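Side-chain contacts in SPBc2 prophage-derived uncharacterized protein yorR (Bacillus subtilis, PDB 3KB2), which is of unknown function but binds a phosphorylated GDP together with magnesium and may act as a nucleotide kinase, possibly on dTMP: residues 149-152 / 153-157; 130-133 / 134-137. All coordinates share one frame; numbering follows the deposited sequence.

Interaction 1 (149-152 / 153-157). With G3D (guanosine-3'-monophosphate-5'-diphosphate), chain C.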
ATOM      1  N   GLY A 149       0.201  22.017  -3.695  1.00 14.60           N
ATOM      2  CA  GLY A 149      -0.513  22.181  -4.939  1.00 15.21           C
ATOM      3  C   GLY A 149      -0.282  23.568  -5.506  1.00 17.10           C
ATOM      4  O   GLY A 149      -0.521  23.799  -6.690  1.00 20.46           O
ATOM      5  N   GLN A 150       0.201  24.485  -4.668  1.00 21.39           N
ATOM      6  CA  GLN A 150       0.457  25.858  -5.088  1.00 18.69           C
ATOM      7  C   GLN A 150       1.821  26.378  -4.650  1.00 26.73           C
ATOM      8  O   GLN A 150       2.202  27.500  -4.973  1.00 22.06           O
ATOM      9  CB  GLN A 150      -0.631  26.766  -4.537  1.00 25.32           C
ATOM     10  CG  GLN A 150      -2.015  26.176  -4.719  1.00 38.52           C
ATOM     11  CD  GLN A 150      -3.118  27.202  -4.571  1.00 55.31           C
ATOM     12  OE1 GLN A 150      -3.185  27.929  -3.572  1.00 55.21           O
ATOM     13  NE2 GLN A 150      -4.002  27.262  -5.565  1.00 56.79           N
ATOM     14  N   TRP A 151       2.552  25.551  -3.910  1.00 21.46           N
ATOM     15  CA  TRP A 151       3.877  25.903  -3.422  1.00 14.77           C
ATOM     16  C   TRP A 151       4.886  24.864  -3.893  1.00 13.38           C
ATOM     17  O   TRP A 151       4.687  23.670  -3.670  1.00  9.54           O
ATOM     18  CB  TRP A 151       3.855  25.934  -1.904  1.00 25.72           C
ATOM     19  CG  TRP A 151       3.876  27.284  -1.336  1.00 21.71           C
ATOM     20  CD1 TRP A 151       4.977  28.039  -1.063  1.00 24.52           C
ATOM     21  CD2 TRP A 151       2.744  28.073  -0.973  1.00 24.92           C
ATOM     22  NE1 TRP A 151       4.603  29.254  -0.546  1.00 31.32           N
ATOM     23  CE2 TRP A 151       3.236  29.302  -0.480  1.00 22.65           C
ATOM     24  CE3 TRP A 151       1.362  27.861  -1.011  1.00 18.39           C
ATOM     25  CZ2 TRP A 151       2.395  30.321  -0.037  1.00 33.09           C
ATOM     26  CZ3 TRP A 151       0.518  28.878  -0.567  1.00 36.38           C
ATOM     27  CH2 TRP A 151       1.041  30.094  -0.084  1.00 33.98           C
ATOM     28  N   SER A 152       5.970  25.306  -4.529  1.00 12.92           N
ATOM     29  CA  SER A 152       7.002  24.373  -5.026  1.00 19.39           C
ATOM     30  C   SER A 152       7.997  23.989  -3.926  1.00 12.67           C
ATOM     31  O   SER A 152       8.129  24.702  -2.937  1.00 16.09           O
ATOM     32  CB  SER A 152       7.773  25.007  -6.185  1.00 18.09           C
ATOM     33  OG  SER A 152       8.638  26.022  -5.711  1.00 14.14           O
ATOM     34  N   SER A 153       8.713  22.879  -4.097  1.00 21.28           N
ATOM     35  CA  SER A 153       9.671  22.455  -3.077  1.00 15.22           C
ATOM     36  C   SER A 153      10.758  23.504  -2.852  1.00 19.20           C
ATOM     37  O   SER A 153      11.321  23.591  -1.766  1.00 17.45           O
ATOM     38  CB  SER A 153      10.298  21.095  -3.425  1.00  9.22           C
ATOM     39  OG  SER A 153      10.873  21.078  -4.715  1.00 19.68           O
ATOM     40  N   ASP A 154      11.061  24.299  -3.873  1.00 16.97           N
ATOM     41  CA  ASP A 154      12.060  25.349  -3.713  1.00 14.93           C
ATOM     42  C   ASP A 154      11.516  26.411  -2.768  1.00 11.76           C
ATOM     43  O   ASP A 154      12.163  26.781  -1.794  1.00 19.90           O
ATOM     44  CB  ASP A 154      12.384  26.013  -5.052  1.00 26.34           C
ATOM     45  CG  ASP A 154      13.547  25.363  -5.761  1.00 25.40           C
ATOM     46  OD1 ASP A 154      13.988  25.903  -6.799  1.00 33.18           O
ATOM     47  OD2 ASP A 154      14.020  24.315  -5.280  1.00 36.32           O
ATOM     48  N   GLU A 155      10.322  26.901  -3.074  1.00 10.72           N
ATOM     49  CA  GLU A 155       9.678  27.926  -2.269  1.00 12.51           C
ATOM     50  C   GLU A 155       9.468  27.467  -0.829  1.00 19.31           C
ATOM     51  O   GLU A 155       9.616  28.255   0.108  1.00 12.72           O
ATOM     52  CB  GLU A 155       8.339  28.329  -2.903  1.00 19.39           C
ATOM     53  CG  GLU A 155       8.487  29.214  -4.149  1.00 27.35           C
ATOM     54  CD  GLU A 155       7.201  29.340  -4.968  1.00 37.13           C
ATOM     55  OE1 GLU A 155       7.167  30.192  -5.885  1.00 36.91           O
ATOM     56  OE2 GLU A 155       6.236  28.586  -4.709  1.00 26.04           O
ATOM     57  N   ILE A 156       9.137  26.192  -0.653  1.00 16.90           N
ATOM     58  CA  ILE A 156       8.926  25.658   0.680  1.00 16.46           C
ATOM     59  C   ILE A 156      10.257  25.614   1.444  1.00 18.25           C
ATOM     60  O   ILE A 156      10.358  26.156   2.549  1.00 19.09           O
ATOM     61  CB  ILE A 156       8.230  24.267   0.591  1.00 17.78           C
ATOM     62  CG1 ILE A 156       6.766  24.489   0.182  1.00  7.15           C
ATOM     63  CG2 ILE A 156       8.298  23.517   1.932  1.00  5.51           C
ATOM     64  CD1 ILE A 156       5.964  23.230  -0.024  1.00  1.00           C
ATOM     65  N   ALA A 157      11.280  25.013   0.847  1.00 17.18           N
ATOM     66  CA  ALA A 157      12.584  24.945   1.496  1.00 12.37           C
ATOM     67  C   ALA A 157      13.074  26.347   1.872  1.00 12.57           C
ATOM     68  O   ALA A 157      13.604  26.552   2.963  1.00 14.23           O
ATOM     69  CB  ALA A 157      13.587  24.253   0.591  1.00 12.58           C
TER
HETATM   70  PB  G3D C 180       7.129  12.465  -1.208  1.00 19.03           P
HETATM   71  O1B G3D C 180       6.274  11.200  -1.307  1.00 17.86           O
HETATM   72  O2B G3D C 180       6.639  13.540  -0.340  1.00 17.73           O
HETATM   73  O3B G3D C 180       8.651  12.020  -0.734  1.00 19.49           O
HETATM   74  PA  G3D C 180       8.792  13.545  -3.280  1.00 20.34           P
HETATM   75  O3A G3D C 180       7.414  13.034  -2.629  1.00 26.80           O
HETATM   76  O1A G3D C 180       9.388  14.632  -2.518  1.00 25.79           O
HETATM   77  O2A G3D C 180       9.629  12.287  -3.558  1.00 26.59           O
HETATM   78  O5' G3D C 180       8.239  14.239  -4.685  1.00 20.31           O
HETATM   79  C5' G3D C 180       7.222  13.367  -5.329  1.00 14.94           C
HETATM   80  C4' G3D C 180       7.423  13.937  -6.816  1.00 22.60           C
HETATM   81  O4' G3D C 180       7.034  15.307  -7.010  1.00 14.77           O
HETATM   82  C3' G3D C 180       8.715  13.832  -7.440  1.00 20.17           C
HETATM   83  O3' G3D C 180       8.640  13.370  -8.764  1.00 26.36           O
HETATM   84  C2' G3D C 180       9.492  15.169  -7.263  1.00 17.00           C
HETATM   85  O2' G3D C 180      10.343  15.397  -8.242  1.00 28.27           O
HETATM   86  C1' G3D C 180       8.078  16.071  -7.623  1.00 18.35           C
HETATM   87  N9  G3D C 180       8.335  17.493  -7.181  1.00 22.48           N
HETATM   88  C8  G3D C 180       9.228  17.834  -6.175  1.00 18.14           C
HETATM   89  N7  G3D C 180       9.042  19.172  -6.210  1.00 10.30           N
HETATM   90  C5  G3D C 180       8.231  19.649  -7.242  1.00 15.39           C
HETATM   91  C6  G3D C 180       7.927  20.841  -7.503  1.00  6.77           C
HETATM   92  O6  G3D C 180       8.125  22.015  -7.062  1.00 18.16           O
HETATM   93  N1  G3D C 180       6.922  20.886  -8.621  1.00 15.08           N
HETATM   94  C2  G3D C 180       6.602  19.741  -9.107  1.00 13.16           C
HETATM   95  N2  G3D C 180       5.545  19.805 -10.167  1.00 20.90           N
HETATM   96  N3  G3D C 180       6.858  18.487  -8.770  1.00 19.16           N
HETATM   97  C4  G3D C 180       7.776  18.559  -7.810  1.00 12.83           C
HETATM   98  P1  G3D C 180       9.291  12.308  -9.302  1.00 43.69           P
HETATM   99  O4P G3D C 180      10.528  12.704  -9.903  1.00 43.70           O
HETATM  100  O5P G3D C 180       8.273  11.887 -10.474  1.00 48.41           O
HETATM  101  O6P G3D C 180       9.312  10.986  -8.530  1.00 34.14           O

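Interaction 2 (130-133 / 134-137)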
ATOM      1  N   GLU A 130      -7.506  12.839   5.272  1.00 27.22           N
ATOM      2  CA  GLU A 130      -8.297  13.336   6.395  1.00 26.77           C
ATOM      3  C   GLU A 130      -7.647  13.016   7.723  1.00 19.76           C
ATOM      4  O   GLU A 130      -7.667  13.840   8.628  1.00 22.58           O
ATOM      5  CB  GLU A 130      -9.700  12.733   6.373  1.00 31.34           C
ATOM      6  CG  GLU A 130     -10.806  13.723   6.038  1.00 48.93           C
ATOM      7  CD  GLU A 130     -10.785  14.958   6.926  1.00 52.65           C
ATOM      8  OE1 GLU A 130     -10.732  14.807   8.170  1.00 42.69           O
ATOM      9  OE2 GLU A 130     -10.833  16.082   6.372  1.00 51.71           O
ATOM     10  N   LEU A 131      -7.092  11.812   7.842  1.00 21.84           N
ATOM     11  CA  LEU A 131      -6.418  11.391   9.071  1.00 19.16           C
ATOM     12  C   LEU A 131      -5.263  12.339   9.370  1.00 22.33           C
ATOM     13  O   LEU A 131      -5.083  12.760  10.510  1.00 23.00           O
ATOM     14  CB  LEU A 131      -5.890   9.958   8.927  1.00 24.56           C
ATOM     15  CG  LEU A 131      -6.821   8.826   9.373  1.00 21.63           C
ATOM     16  CD1 LEU A 131      -6.307   7.468   8.914  1.00 26.74           C
ATOM     17  CD2 LEU A 131      -6.913   8.871  10.886  1.00 29.95           C
ATOM     18  N   TYR A 132      -4.494  12.676   8.335  1.00 22.11           N
ATOM     19  CA  TYR A 132      -3.366  13.583   8.482  1.00 16.48           C
ATOM     20  C   TYR A 132      -3.842  14.938   8.988  1.00 24.46           C
ATOM     21  O   TYR A 132      -3.273  15.490   9.926  1.00 32.04           O
ATOM     22  CB  TYR A 132      -2.618  13.755   7.153  1.00 14.92           C
ATOM     23  CG  TYR A 132      -1.420  12.831   6.987  1.00 17.44           C
ATOM     24  CD1 TYR A 132      -1.452  11.743   6.106  1.00 15.75           C
ATOM     25  CD2 TYR A 132      -0.267  13.028   7.735  1.00 15.25           C
ATOM     26  CE1 TYR A 132      -0.351  10.874   5.987  1.00 18.38           C
ATOM     27  CE2 TYR A 132       0.830  12.171   7.622  1.00 13.70           C
ATOM     28  CZ  TYR A 132       0.786  11.106   6.758  1.00 13.95           C
ATOM     29  OH  TYR A 132       1.876  10.278   6.681  1.00 16.48           O
ATOM     30  N   ARG A 133      -4.885  15.489   8.383  1.00 29.45           N
ATOM     31  CA  ARG A 133      -5.364  16.779   8.853  1.00 37.59           C
ATOM     32  C   ARG A 133      -5.717  16.709  10.322  1.00 30.26           C
ATOM     33  O   ARG A 133      -5.295  17.554  11.104  1.00 37.81           O
ATOM     34  CB  ARG A 133      -6.577  17.242   8.047  1.00 33.14           C
ATOM     35  CG  ARG A 133      -6.216  17.646   6.642  1.00 48.05           C
ATOM     36  CD  ARG A 133      -7.086  18.779   6.158  1.00 60.34           C
ATOM     37  NE  ARG A 133      -8.494  18.402   6.095  1.00 66.83           N
ATOM     38  CZ  ARG A 133      -9.455  19.201   5.639  1.00 72.96           C
ATOM     39  NH1 ARG A 133      -9.158  20.423   5.208  1.00 70.42           N
ATOM     40  NH2 ARG A 133     -10.714  18.777   5.604  1.00 69.65           N
ATOM     41  N   GLU A 134      -6.473  15.682  10.692  1.00 31.00           N
ATOM     42  CA  GLU A 134      -6.908  15.500  12.073  1.00 36.73           C
ATOM     43  C   GLU A 134      -5.751  15.291  13.046  1.00 33.60           C
ATOM     44  O   GLU A 134      -5.721  15.895  14.121  1.00 34.88           O
ATOM     45  CB  GLU A 134      -7.878  14.318  12.156  1.00 45.90           C
ATOM     46  CG  GLU A 134      -8.762  14.308  13.397  1.00 58.22           C
ATOM     47  CD  GLU A 134      -9.779  13.171  13.381  1.00 64.33           C
ATOM     48  OE1 GLU A 134     -10.724  13.206  14.200  1.00 68.24           O
ATOM     49  OE2 GLU A 134      -9.631  12.241  12.555  1.00 64.75           O
ATOM     50  N   VAL A 135      -4.799  14.442  12.676  1.00 33.54           N
ATOM     51  CA  VAL A 135      -3.659  14.192  13.548  1.00 29.63           C
ATOM     52  C   VAL A 135      -2.775  15.436  13.656  1.00 28.05           C
ATOM     53  O   VAL A 135      -2.209  15.701  14.716  1.00 25.63           O
ATOM     54  CB  VAL A 135      -2.804  12.992  13.055  1.00 30.06           C
ATOM     55  CG1 VAL A 135      -2.259  13.266  11.669  1.00 33.63           C
ATOM     56  CG2 VAL A 135      -1.650  12.744  14.024  1.00 27.67           C
HETATM   57  N   MSE A 136      -2.658  16.202  12.570  1.00 20.48           N
HETATM   58  CA  MSE A 136      -1.842  17.418  12.605  1.00 24.39           C
HETATM   59  C   MSE A 136      -2.518  18.522  13.414  1.00 21.48           C
HETATM   60  O   MSE A 136      -1.860  19.249  14.148  1.00 24.65           O
HETATM   61  CB  MSE A 136      -1.540  17.938  11.191  1.00 29.01           C
HETATM   62  CG  MSE A 136      -0.651  17.032  10.346  1.00 32.41           C
HETATM   63 SE   MSE A 136       0.916  16.320  11.261  1.00 47.12          SE
HETATM   64  CE  MSE A 136       1.948  17.940  11.492  1.00 19.02           C
ATOM     65  N   SER A 137      -3.831  18.654  13.268  1.00 29.07           N
ATOM     66  CA  SER A 137      -4.570  19.666  14.010  1.00 33.77           C
ATOM     67  C   SER A 137      -4.450  19.355  15.488  1.00 35.55           C
ATOM     68  O   SER A 137      -4.417  20.256  16.331  1.00 40.19           O
ATOM     69  CB  SER A 137      -6.045  19.650  13.618  1.00 33.59           C
ATOM     70  OG  SER A 137      -6.204  19.957  12.247  1.00 45.30           O
TER

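Interaction 1 (149-152 / 153-157)
Ser152, the last residue of the loop after strand 143-147, and Glu155 in the first turn of helix 153-166 form a capping box beside the guanine of the bound nucleotide. Ser152 OG takes the N-H of Glu155 over 3.2 Å in a nearly straight bond (173°), so the N-cap side chain satisfies an amide of the first helical turn. The return bond is made by the glutamate. Its CB lies against both Ser152 OG and Trp151 CD1, the latter at 3.8 Å; CG and CD continue past Ser152 OG, and OE2 ends 3.3 Å from Ser152 N. With CG anti to the carbonyl carbon (chi1 -75°) and the chain extended beyond it, the carboxylate runs back over the cap, and the amide meets OE2 from above the carboxylate plane, 38° out of it. The glutamate side chain crosses that of Trp151 at about a right angle. On the next residue, Ile156 CG1 packs on Trp151 CB at 3.9 Å, while Ile156 N donates to Ser152 O at 2.9 Å, the first i to i+4 bond of the helix. Trp146 meets the Trp151 ring edge-to-face. Ser153, next after the N-cap residue, touches helix 14-25 and faces the base: Ser153 N donates to O6 of the nucleotide at 3.1 Å, and Ser153 OG lies 3.0 Å from its N7.

Interaction 2 (130-133 / 134-137)
Glu130 O accepts Glu134 N at 3.0 Å, opening a run of i to i+4 bonds through the last two turns of helix 122-137. The Glu130 side chain turns to Arg133 instead: Arg133 NH2 donates to Glu130 OE2 at 2.8 Å in an i to i+3 salt bridge, with the oxygen at the edge of the guanidinium and in its plane. Bends at chi2 and chi3 fold the arginine back along the helix, and its NE adds a weak second bond to the same oxygen. Leu131 O binds Val135 N at 2.8 Å. Tyr132 O takes Met136 N and is also approached by CG of this selenomethionine. Val135 CG1, set between its own backbone N and carbonyl carbon (chi1 61°), is packed tightly on Tyr132 O at 3.0 Å and also on Leu131 O; Val135 CG1 is 4.4 Å from Tyr132 CD2. Arg133 O is gripped twice by Ser137, by N at 2.8 Å and by OG, also at 2.8 Å; the hydroxyl comes from above the carbonyl plane, 42° out of it, and this one carbonyl of the preceding turn holds both the amide and the hydroxyl. Tyr132 and Met136 pack on Tyr100 of strand 96-102, Met136 also reaching Val98; on helix 64-70, Val135 meets Leu68 and Val69, and the Tyr132 hydroxyl is hydrogen-bonded to Ser66.

Both contacts are local and each is partly buried, but they sit at opposite ends of their helices: interaction 1 starts helix 153-166, whereas interaction 2 finishes helix 122-137. Strand 143-147 follows interaction 2 in the chain and leads into interaction 1; their centres are about 21 Å apart, and they do not touch. Side chains satisfy amides at the helix start, while near the helix end a hydroxyl adds to a carbonyl that already has its backbone partner. Interaction 1 meets the nucleotide base directly. Interaction 2 has no such contact, the nearest atoms of the Tyr132 side chain and the nucleotide staying about 9 Å apart, and it divides into a charged surface pair and a buried face.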